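Local coordinates for protein BfpC (Escherichia coli, PDB 3VHJ) that is required for type IV pilus biogenesis, probably as an inner-membrane part of the assembly machinery, and is represented here by its N-terminal cytoplasmic domain, at residues A17-S25 with G105-F113; K68-D79 with L153-E163. The protein carries 1 engineered substitution. All coordinates share one frame; numbering follows the deposited sequence.

Interaction 1. Residues A17-S25 with G105-F113; sequences AVNLLWGSS and GMVHFDKSF
N19 and K111 bring the backbones of A17-S25 and G105-F113 nearest, with CA atoms 4.3 Å apart, and from there the chains, running roughly antiparallel at 152°, splay apart toward S24 and M106. Side chains and water therefore do most of the joining, and D110 is the principal link. Its CG lies anti to the backbone N (chi1 174°), which carries the carboxylate across to the opposing backbone. OD1 accepts the amide of N19, whose N is 2.8 Å away and approaches from above the carboxylate plane. OD2 takes L20 N, also from above, at 3.2 Å, and uses its anti lone pair for the indole of W22. That last bond, NE1 to OD2 at 2.8 Å, lies almost in the ring plane. Water 1 adds a further donor to OD2 and also reaches A17 O.

N19 suits its place in the loop between strands 14-17 and 21-23, since asparagine readily adopts a left-handed backbone, and its OD1 returns a bond by accepting S112 N at 3.2 Å. S112 OG is held instead by L6 O. Over the W22 face lies V107: its CG1 sits 3.6 Å from the centroid of the five-membered ring in a CH-pi contact, while CG2 lies toward the rim of the indole. Water 2 joins L20 O to D110 O beside the close approach, and water 3 joins W22 O to V107 O farther along, where the backbones have parted.

Strands 21-23 and 107-113 are outermost in different sheets, so the contact ties two sheets together. An aspartate buried among backbone N-H groups, an indole and a water is probably stabilised as the carboxylate.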
loop_
_atom_site.group_PDB
_atom_site.type_symbol
_atom_site.label_atom_id
_atom_site.label_comp_id
_atom_site.label_asym_id
_atom_site.label_seq_id
_atom_site.Cartn_x
_atom_site.Cartn_y
_atom_site.Cartn_z
ATOM N N ALA A 17 6.860 5.376 -0.397
ATOM C CA ALA A 17 6.651 4.725 -1.676
ATOM C C ALA A 17 5.249 4.133 -1.603
ATOM O O ALA A 17 4.937 3.387 -0.672
ATOM C CB ALA A 17 7.682 3.611 -1.872
ATOM N N VAL A 18 4.398 4.484 -2.565
ATOM C CA VAL A 18 3.038 3.960 -2.617
ATOM C C VAL A 18 2.796 3.356 -4.002
ATOM O O VAL A 18 3.616 3.511 -4.907
ATOM C CB VAL A 18 1.977 5.075 -2.346
ATOM C CG1 VAL A 18 2.138 5.612 -0.931
ATOM C CG2 VAL A 18 2.132 6.210 -3.352
ATOM N N ASN A 19 1.669 2.670 -4.161
ATOM C CA ASN A 19 1.320 2.033 -5.428
ATOM C C ASN A 19 2.312 0.938 -5.797
ATOM O O ASN A 19 2.706 0.802 -6.954
ATOM C CB ASN A 19 1.264 3.058 -6.563
ATOM C CG ASN A 19 0.478 2.552 -7.756
ATOM O OD1 ASN A 19 -0.747 2.498 -7.725
ATOM N ND2 ASN A 19 1.184 2.167 -8.812
ATOM N N LEU A 20 2.725 0.161 -4.804
ATOM C CA LEU A 20 3.645 -0.943 -5.040
ATOM C C LEU A 20 2.825 -2.184 -5.371
ATOM O O LEU A 20 1.627 -2.230 -5.103
ATOM C CB LEU A 20 4.476 -1.213 -3.786
ATOM C CG LEU A 20 5.427 -0.096 -3.353
ATOM C CD1 LEU A 20 5.646 -0.172 -1.862
ATOM C CD2 LEU A 20 6.740 -0.224 -4.102
ATOM N N LEU A 21 3.463 -3.178 -5.974
ATOM C CA LEU A 21 2.782 -4.426 -6.292
ATOM C C LEU A 21 3.067 -5.358 -5.126
ATOM O O LEU A 21 4.203 -5.778 -4.939
ATOM C CB LEU A 21 3.344 -5.040 -7.574
ATOM C CG LEU A 21 2.776 -6.402 -7.995
ATOM C CD1 LEU A 21 1.282 -6.281 -8.261
ATOM C CD2 LEU A 21 3.496 -6.883 -9.246
ATOM N N TRP A 22 2.037 -5.678 -4.349
ATOM C CA TRP A 22 2.198 -6.541 -3.193
ATOM C C TRP A 22 1.781 -7.971 -3.458
ATOM O O TRP A 22 0.829 -8.231 -4.189
ATOM C CB TRP A 22 1.389 -6.009 -2.007
ATOM C CG TRP A 22 1.876 -4.697 -1.481
ATOM C CD1 TRP A 22 1.567 -3.452 -1.954
ATOM C CD2 TRP A 22 2.778 -4.500 -0.392
ATOM N NE1 TRP A 22 2.222 -2.491 -1.224
ATOM C CE2 TRP A 22 2.972 -3.109 -0.256
ATOM C CE3 TRP A 22 3.442 -5.368 0.487
ATOM C CZ2 TRP A 22 3.808 -2.561 0.723
ATOM C CZ3 TRP A 22 4.272 -4.827 1.457
ATOM C CH2 TRP A 22 4.448 -3.434 1.568
ATOM N N GLY A 23 2.492 -8.897 -2.828
ATOM C CA GLY A 23 2.175 -10.297 -2.993
ATOM C C GLY A 23 2.748 -11.137 -1.871
ATOM O O GLY A 23 3.556 -10.674 -1.064
ATOM N N SER A 24 2.292 -12.379 -1.811
ATOM C CA SER A 24 2.765 -13.327 -0.818
ATOM C C SER A 24 2.757 -14.681 -1.508
ATOM O O SER A 24 2.022 -14.892 -2.475
ATOM C CB SER A 24 1.859 -13.333 0.418
ATOM O OG SER A 24 0.504 -13.567 0.078
ATOM N N SER A 25 3.594 -15.590 -1.036
ATOM C CA SER A 25 3.664 -16.910 -1.642
ATOM C C SER A 25 2.469 -17.743 -1.223
ATOM O O SER A 25 1.821 -17.455 -0.219
ATOM C CB SER A 25 4.933 -17.625 -1.206
ATOM O OG SER A 25 4.866 -17.932 0.168
ATOM N N GLY A 105 -3.230 -9.218 8.006
ATOM C CA GLY A 105 -2.180 -8.231 7.840
ATOM C C GLY A 105 -1.607 -8.181 6.434
ATOM O O GLY A 105 -0.622 -7.493 6.193
HETATM N N MSE A 106 -2.217 -8.908 5.504
HETATM C CA MSE A 106 -1.737 -8.909 4.128
HETATM C C MSE A 106 -2.271 -7.701 3.374
HETATM O O MSE A 106 -3.453 -7.370 3.465
HETATM C CB MSE A 106 -2.166 -10.189 3.402
HETATM C CG MSE A 106 -1.608 -11.484 4.000
HETATM SE SE MSE A 106 0.300 -11.661 3.912
HETATM C CE MSE A 106 0.753 -11.352 5.761
ATOM N N VAL A 107 -1.389 -7.042 2.633
ATOM C CA VAL A 107 -1.787 -5.885 1.863
ATOM C C VAL A 107 -2.604 -6.333 0.658
ATOM O O VAL A 107 -2.122 -7.099 -0.183
ATOM C CB VAL A 107 -0.551 -5.082 1.380
ATOM C CG1 VAL A 107 -0.992 -3.925 0.499
ATOM C CG2 VAL A 107 0.229 -4.561 2.582
ATOM N N HIS A 108 -3.851 -5.874 0.591
ATOM C CA HIS A 108 -4.725 -6.207 -0.530
ATOM C C HIS A 108 -4.720 -5.079 -1.549
ATOM O O HIS A 108 -4.782 -5.321 -2.753
ATOM C CB HIS A 108 -6.165 -6.440 -0.065
ATOM C CG HIS A 108 -6.408 -7.802 0.504
ATOM N ND1 HIS A 108 -7.652 -8.398 0.498
ATOM C CD2 HIS A 108 -5.573 -8.680 1.112
ATOM C CE1 HIS A 108 -7.572 -9.584 1.077
ATOM N NE2 HIS A 108 -6.323 -9.779 1.459
ATOM N N PHE A 109 -4.658 -3.845 -1.058
ATOM C CA PHE A 109 -4.651 -2.682 -1.933
ATOM C C PHE A 109 -3.637 -1.625 -1.524
ATOM O O PHE A 109 -3.484 -1.306 -0.343
ATOM C CB PHE A 109 -6.042 -2.033 -1.968
ATOM C CG PHE A 109 -7.119 -2.932 -2.498
ATOM C CD1 PHE A 109 -7.178 -3.241 -3.853
ATOM C CD2 PHE A 109 -8.074 -3.479 -1.638
ATOM C CE1 PHE A 109 -8.173 -4.083 -4.352
ATOM C CE2 PHE A 109 -9.071 -4.320 -2.123
ATOM C CZ PHE A 109 -9.121 -4.624 -3.486
ATOM N N ASP A 110 -2.945 -1.093 -2.523
ATOM C CA ASP A 110 -1.975 -0.025 -2.334
ATOM C C ASP A 110 -1.959 0.684 -3.680
ATOM O O ASP A 110 -1.160 0.359 -4.551
ATOM C CB ASP A 110 -0.586 -0.573 -2.005
ATOM C CG ASP A 110 0.465 0.521 -1.939
ATOM O OD1 ASP A 110 0.081 1.713 -2.002
ATOM O OD2 ASP A 110 1.671 0.200 -1.821
ATOM N N LYS A 111 -2.857 1.648 -3.846
ATOM C CA LYS A 111 -2.967 2.379 -5.105
ATOM C C LYS A 111 -2.919 3.879 -4.896
ATOM O O LYS A 111 -3.400 4.385 -3.888
ATOM C CB LYS A 111 -4.286 2.018 -5.793
ATOM C CG LYS A 111 -4.436 0.547 -6.094
ATOM C CD LYS A 111 -3.800 0.171 -7.422
ATOM C CE LYS A 111 -4.588 0.755 -8.582
ATOM N NZ LYS A 111 -4.086 0.272 -9.902
ATOM N N SER A 112 -2.322 4.582 -5.852
ATOM C CA SER A 112 -2.236 6.031 -5.797
ATOM C C SER A 112 -2.850 6.560 -7.090
ATOM O O SER A 112 -2.831 5.871 -8.112
ATOM C CB SER A 112 -0.778 6.483 -5.680
ATOM O OG SER A 112 -0.040 6.109 -6.825
ATOM N N PHE A 113 -3.411 7.764 -7.036
ATOM C CA PHE A 113 -4.033 8.378 -8.208
ATOM C C PHE A 113 -3.805 9.879 -8.159
ATOM O O PHE A 113 -3.776 10.465 -7.083
ATOM C CB PHE A 113 -5.553 8.157 -8.215
ATOM C CG PHE A 113 -5.969 6.736 -8.009
ATOM C CD1 PHE A 113 -5.950 6.167 -6.739
ATOM C CD2 PHE A 113 -6.382 5.962 -9.087
ATOM C CE1 PHE A 113 -6.339 4.845 -6.549
ATOM C CE2 PHE A 113 -6.771 4.640 -8.905
ATOM C CZ PHE A 113 -6.748 4.082 -7.635
HETATM O O HOH W 1 3.122 1.282 0.271
HETATM O O HOH W 2 -0.530 -1.482 -6.494
HETATM O O HOH W 3 -1.968 -7.484 -3.400
#

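Interaction 2. Residues K68-D79 with L153-E163; sequences KRGQVTLLSAID and LSLIKGKKLKE
L161 points toward K68-D79 and packs against the turn at K68-Q71. Its CB rests against K68 O and Q71 O, at 3.7 Å from the former. CG lies by Q71 O and then by T73 CG2. At the tip the branches part: CD1 meets K68 O and Q71 OE1, whereas CD2 packs 3.6 Å from T73 CG2. A branched, apolar side chain suits this place, which L20 also lines. Q71 OE1 accepts K68 N from above its carbonyl plane, and NE2 is bonded to G66 O.

K68 to Q71 form a type II beta turn, with G70 supplying the positive phi that the third position favours. The backbones then pair as two separate antiparallel bridges, V72 with K160 and I78 with L155, both non-hydrogen-bonded pairs. Flanking the first, L161 N donates to Q71 O and T73 N to K159 O; flanking the second, I156 N donates to A77 O and D79 N to S154 O. The register slips by one residue between them, where the short, weakly bonded helix of 74-77 intervenes.

S76 spans this interval. Its OG, set between the backbone N and carbonyl carbon (chi1 72°), donates to T73 O at 2.7 Å and accepts K159 N at 2.8 Å in a nearly straight bond, so one hydroxyl is gripped from both segments. G158 has no side chain, which lets V72 CG1 come within 3.6 Å of its CA, with S76 OG at 3.4 Å from the same atom. K160 lays its methylenes along G70 O, CD at 3.3 Å. Water 6 bridges S76 O and K157 O, while D79 crosses I156 at about a right angle, OD1 lying 3.6 Å from I156 CG2.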
loop_
_atom_site.group_PDB
_atom_site.type_symbol
_atom_site.label_atom_id
_atom_site.label_comp_id
_atom_site.label_asym_id
_atom_site.label_seq_id
_atom_site.Cartn_x
_atom_site.Cartn_y
_atom_site.Cartn_z
ATOM N N LYS A 68 12.402 4.321 -5.862
ATOM C CA LYS A 68 13.858 4.269 -5.807
ATOM C C LYS A 68 14.293 3.577 -4.523
ATOM O O LYS A 68 13.561 3.570 -3.533
ATOM C CB LYS A 68 14.448 5.685 -5.835
ATOM C CG LYS A 68 14.398 6.383 -7.192
ATOM C CD LYS A 68 14.764 7.868 -7.074
ATOM C CE LYS A 68 16.159 8.089 -6.492
ATOM N NZ LYS A 68 17.247 7.670 -7.418
ATOM N N ARG A 69 15.486 2.993 -4.551
ATOM C CA ARG A 69 16.032 2.317 -3.384
ATOM C C ARG A 69 16.033 3.299 -2.211
ATOM O O ARG A 69 16.262 4.494 -2.394
ATOM C CB ARG A 69 17.468 1.856 -3.672
ATOM C CG ARG A 69 18.109 1.087 -2.534
ATOM C CD ARG A 69 19.601 0.838 -2.759
ATOM N NE ARG A 69 20.226 0.255 -1.568
ATOM C CZ ARG A 69 20.042 -0.997 -1.149
ATOM N NH1 ARG A 69 19.254 -1.822 -1.821
ATOM N NH2 ARG A 69 20.639 -1.421 -0.045
ATOM N N GLY A 70 15.757 2.799 -1.011
ATOM C CA GLY A 70 15.765 3.652 0.163
ATOM C C GLY A 70 14.445 4.272 0.586
ATOM O O GLY A 70 14.345 4.801 1.690
ATOM N N GLN A 71 13.430 4.230 -0.270
ATOM C CA GLN A 71 12.145 4.813 0.106
ATOM C C GLN A 71 11.398 3.867 1.027
ATOM O O GLN A 71 11.378 2.656 0.803
ATOM C CB GLN A 71 11.274 5.084 -1.125
ATOM C CG GLN A 71 11.848 6.095 -2.088
ATOM C CD GLN A 71 11.087 6.132 -3.395
ATOM O OE1 GLN A 71 10.411 5.170 -3.756
ATOM N NE2 GLN A 71 11.210 7.234 -4.123
ATOM N N VAL A 72 10.797 4.421 2.073
ATOM C CA VAL A 72 10.013 3.623 3.006
ATOM C C VAL A 72 8.648 3.405 2.368
ATOM O O VAL A 72 8.019 4.363 1.914
ATOM C CB VAL A 72 9.795 4.362 4.345
ATOM C CG1 VAL A 72 8.949 3.504 5.282
ATOM C CG2 VAL A 72 11.142 4.703 4.977
ATOM N N THR A 73 8.193 2.157 2.319
ATOM C CA THR A 73 6.887 1.876 1.738
ATOM C C THR A 73 5.836 2.227 2.789
ATOM O O THR A 73 5.957 1.862 3.967
ATOM C CB THR A 73 6.747 0.397 1.326
ATOM O OG1 THR A 73 6.691 -0.431 2.492
ATOM C CG2 THR A 73 7.941 -0.024 0.463
ATOM N N LEU A 74 4.816 2.957 2.357
ATOM C CA LEU A 74 3.758 3.390 3.253
ATOM C C LEU A 74 3.076 2.241 3.984
ATOM O O LEU A 74 2.968 2.258 5.208
ATOM C CB LEU A 74 2.704 4.189 2.480
ATOM C CG LEU A 74 1.495 4.607 3.323
ATOM C CD1 LEU A 74 1.960 5.523 4.449
ATOM C CD2 LEU A 74 0.463 5.299 2.450
ATOM N N LEU A 75 2.625 1.238 3.239
ATOM C CA LEU A 75 1.927 0.127 3.863
ATOM C C LEU A 75 2.725 -0.599 4.936
ATOM O O LEU A 75 2.144 -1.105 5.894
ATOM C CB LEU A 75 1.428 -0.856 2.799
ATOM C CG LEU A 75 0.031 -0.540 2.232
ATOM C CD1 LEU A 75 -1.025 -0.785 3.318
ATOM C CD2 LEU A 75 -0.034 0.914 1.754
ATOM N N SER A 76 4.044 -0.651 4.795
ATOM C CA SER A 76 4.861 -1.325 5.805
ATOM C C SER A 76 4.921 -0.488 7.078
ATOM O O SER A 76 5.104 -1.021 8.176
ATOM C CB SER A 76 6.287 -1.548 5.299
ATOM O OG SER A 76 7.018 -0.331 5.242
ATOM N N ALA A 77 4.758 0.821 6.919
ATOM C CA ALA A 77 4.816 1.759 8.034
ATOM C C ALA A 77 3.516 1.890 8.816
ATOM O O ALA A 77 3.514 2.444 9.915
ATOM C CB ALA A 77 5.257 3.139 7.534
ATOM N N ILE A 78 2.414 1.396 8.256
ATOM C CA ILE A 78 1.129 1.471 8.941
ATOM C C ILE A 78 1.019 0.277 9.871
ATOM O O ILE A 78 1.073 -0.876 9.438
ATOM C CB ILE A 78 -0.051 1.470 7.944
ATOM C CG1 ILE A 78 0.022 2.724 7.066
ATOM C CG2 ILE A 78 -1.383 1.446 8.705
ATOM C CD1 ILE A 78 -1.112 2.847 6.054
ATOM N N ASP A 79 0.878 0.561 11.159
ATOM C CA ASP A 79 0.792 -0.488 12.160
ATOM C C ASP A 79 -0.380 -1.417 11.915
ATOM O O ASP A 79 -1.427 -1.001 11.415
ATOM C CB ASP A 79 0.676 0.136 13.558
ATOM C CG ASP A 79 0.997 -0.851 14.674
ATOM O OD1 ASP A 79 1.511 -1.955 14.385
ATOM O OD2 ASP A 79 0.749 -0.509 15.850
ATOM N N LEU A 153 -3.446 7.686 11.487
ATOM C CA LEU A 153 -3.287 6.243 11.672
ATOM C C LEU A 153 -2.001 5.955 12.445
ATOM O O LEU A 153 -1.047 6.728 12.381
ATOM C CB LEU A 153 -3.234 5.531 10.313
ATOM C CG LEU A 153 -4.403 5.730 9.343
ATOM C CD1 LEU A 153 -4.131 4.955 8.054
ATOM C CD2 LEU A 153 -5.699 5.260 9.979
ATOM N N SER A 154 -1.973 4.841 13.168
ATOM C CA SER A 154 -0.789 4.475 13.942
ATOM C C SER A 154 0.303 3.899 13.041
ATOM O O SER A 154 0.056 2.981 12.255
ATOM C CB SER A 154 -1.150 3.451 15.024
ATOM O OG SER A 154 -2.085 3.986 15.946
ATOM N N LEU A 155 1.511 4.435 13.172
ATOM C CA LEU A 155 2.637 3.984 12.363
ATOM C C LEU A 155 3.719 3.282 13.172
ATOM O O LEU A 155 3.719 3.296 14.405
ATOM C CB LEU A 155 3.274 5.170 11.636
ATOM C CG LEU A 155 2.358 6.123 10.869
ATOM C CD1 LEU A 155 3.215 7.152 10.148
ATOM C CD2 LEU A 155 1.508 5.354 9.873
ATOM N N ILE A 156 4.639 2.659 12.447
ATOM C CA ILE A 156 5.774 1.968 13.035
ATOM C C ILE A 156 6.899 2.240 12.052
ATOM O O ILE A 156 6.669 2.851 11.004
ATOM C CB ILE A 156 5.542 0.435 13.142
ATOM C CG1 ILE A 156 5.126 -0.137 11.786
ATOM C CG2 ILE A 156 4.490 0.139 14.196
ATOM C CD1 ILE A 156 4.992 -1.646 11.778
ATOM N N LYS A 157 8.111 1.814 12.382
ATOM C CA LYS A 157 9.221 2.030 11.469
ATOM C C LYS A 157 8.950 1.157 10.250
ATOM O O LYS A 157 8.792 -0.061 10.370
ATOM C CB LYS A 157 10.546 1.632 12.120
ATOM C CG LYS A 157 11.768 1.953 11.265
ATOM C CD LYS A 157 13.055 1.607 11.998
ATOM C CE LYS A 157 14.278 1.905 11.145
ATOM N NZ LYS A 157 14.347 3.340 10.748
ATOM N N GLY A 158 8.871 1.783 9.082
ATOM C CA GLY A 158 8.607 1.031 7.871
ATOM C C GLY A 158 9.847 0.356 7.321
ATOM O O GLY A 158 10.937 0.482 7.880
ATOM N N LYS A 159 9.674 -0.370 6.223
ATOM C CA LYS A 159 10.773 -1.066 5.573
ATOM C C LYS A 159 11.059 -0.323 4.273
ATOM O O LYS A 159 10.136 0.081 3.562
ATOM C CB LYS A 159 10.386 -2.516 5.271
ATOM C CG LYS A 159 9.973 -3.338 6.492
ATOM C CD LYS A 159 11.142 -3.579 7.438
ATOM C CE LYS A 159 12.240 -4.413 6.780
ATOM N NZ LYS A 159 11.756 -5.764 6.373
ATOM N N LYS A 160 12.335 -0.139 3.968
ATOM C CA LYS A 160 12.730 0.575 2.765
ATOM C C LYS A 160 12.890 -0.324 1.547
ATOM O O LYS A 160 13.179 -1.517 1.665
ATOM C CB LYS A 160 14.049 1.311 3.007
ATOM C CG LYS A 160 14.001 2.381 4.085
ATOM C CD LYS A 160 15.383 3.000 4.268
ATOM C CE LYS A 160 15.355 4.166 5.240
ATOM N NZ LYS A 160 14.889 3.737 6.584
ATOM N N LEU A 161 12.701 0.259 0.369
ATOM C CA LEU A 161 12.867 -0.486 -0.868
ATOM C C LEU A 161 14.351 -0.810 -1.016
ATOM O O LEU A 161 15.206 0.040 -0.758
ATOM C CB LEU A 161 12.407 0.349 -2.067
ATOM C CG LEU A 161 10.898 0.579 -2.200
ATOM C CD1 LEU A 161 10.600 1.420 -3.445
ATOM C CD2 LEU A 161 10.200 -0.762 -2.299
ATOM N N LYS A 162 14.650 -2.044 -1.401
ATOM C CA LYS A 162 16.026 -2.478 -1.609
ATOM C C LYS A 162 16.150 -2.714 -3.107
ATOM O O LYS A 162 15.143 -2.864 -3.795
ATOM C CB LYS A 162 16.304 -3.769 -0.830
ATOM C CG LYS A 162 16.122 -3.612 0.681
ATOM C CD LYS A 162 16.212 -4.934 1.431
ATOM C CE LYS A 162 17.648 -5.432 1.565
ATOM N NZ LYS A 162 18.265 -5.779 0.258
ATOM N N GLU A 163 17.373 -2.751 -3.618
ATOM C CA GLU A 163 17.552 -2.948 -5.047
ATOM C C GLU A 163 18.359 -4.196 -5.391
ATOM O O GLU A 163 19.250 -4.594 -4.642
ATOM C CB GLU A 163 18.205 -1.701 -5.645
ATOM C CG GLU A 163 18.341 -1.707 -7.155
ATOM C CD GLU A 163 18.402 -0.301 -7.723
ATOM O OE1 GLU A 163 19.009 0.578 -7.076
ATOM O OE2 GLU A 163 17.848 -0.074 -8.819
HETATM O O HOH W 4 16.650 3.032 -7.165
HETATM O O HOH W 5 8.424 -2.182 2.807
HETATM O O HOH W 6 7.636 -1.923 8.588
#

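Overall arrangement
Interactions 1 and 2 have centres about 12 Å apart and meet directly through 17-25 and 68-79. A17 pairs in parallel with T73, its N 2.8 Å from V72 O and its O 3.1 Å from L74 N, both probable hydrogen bonds. Side chains continue the join, with L20 CD1 3.3 Å from T73 CG2 and W22 CZ2 3.6 Å from L75 CB. L75 also touches V107 and D110, so the short helix 74-77 packs on both segments of interaction 1 while its S76 receives the C-terminal segment in interaction 2. Strands 21-23 of interaction 1 and 162-163 of interaction 2 are the two outermost strands of one antiparallel sheet; interaction 1 lies nearer the chain centre.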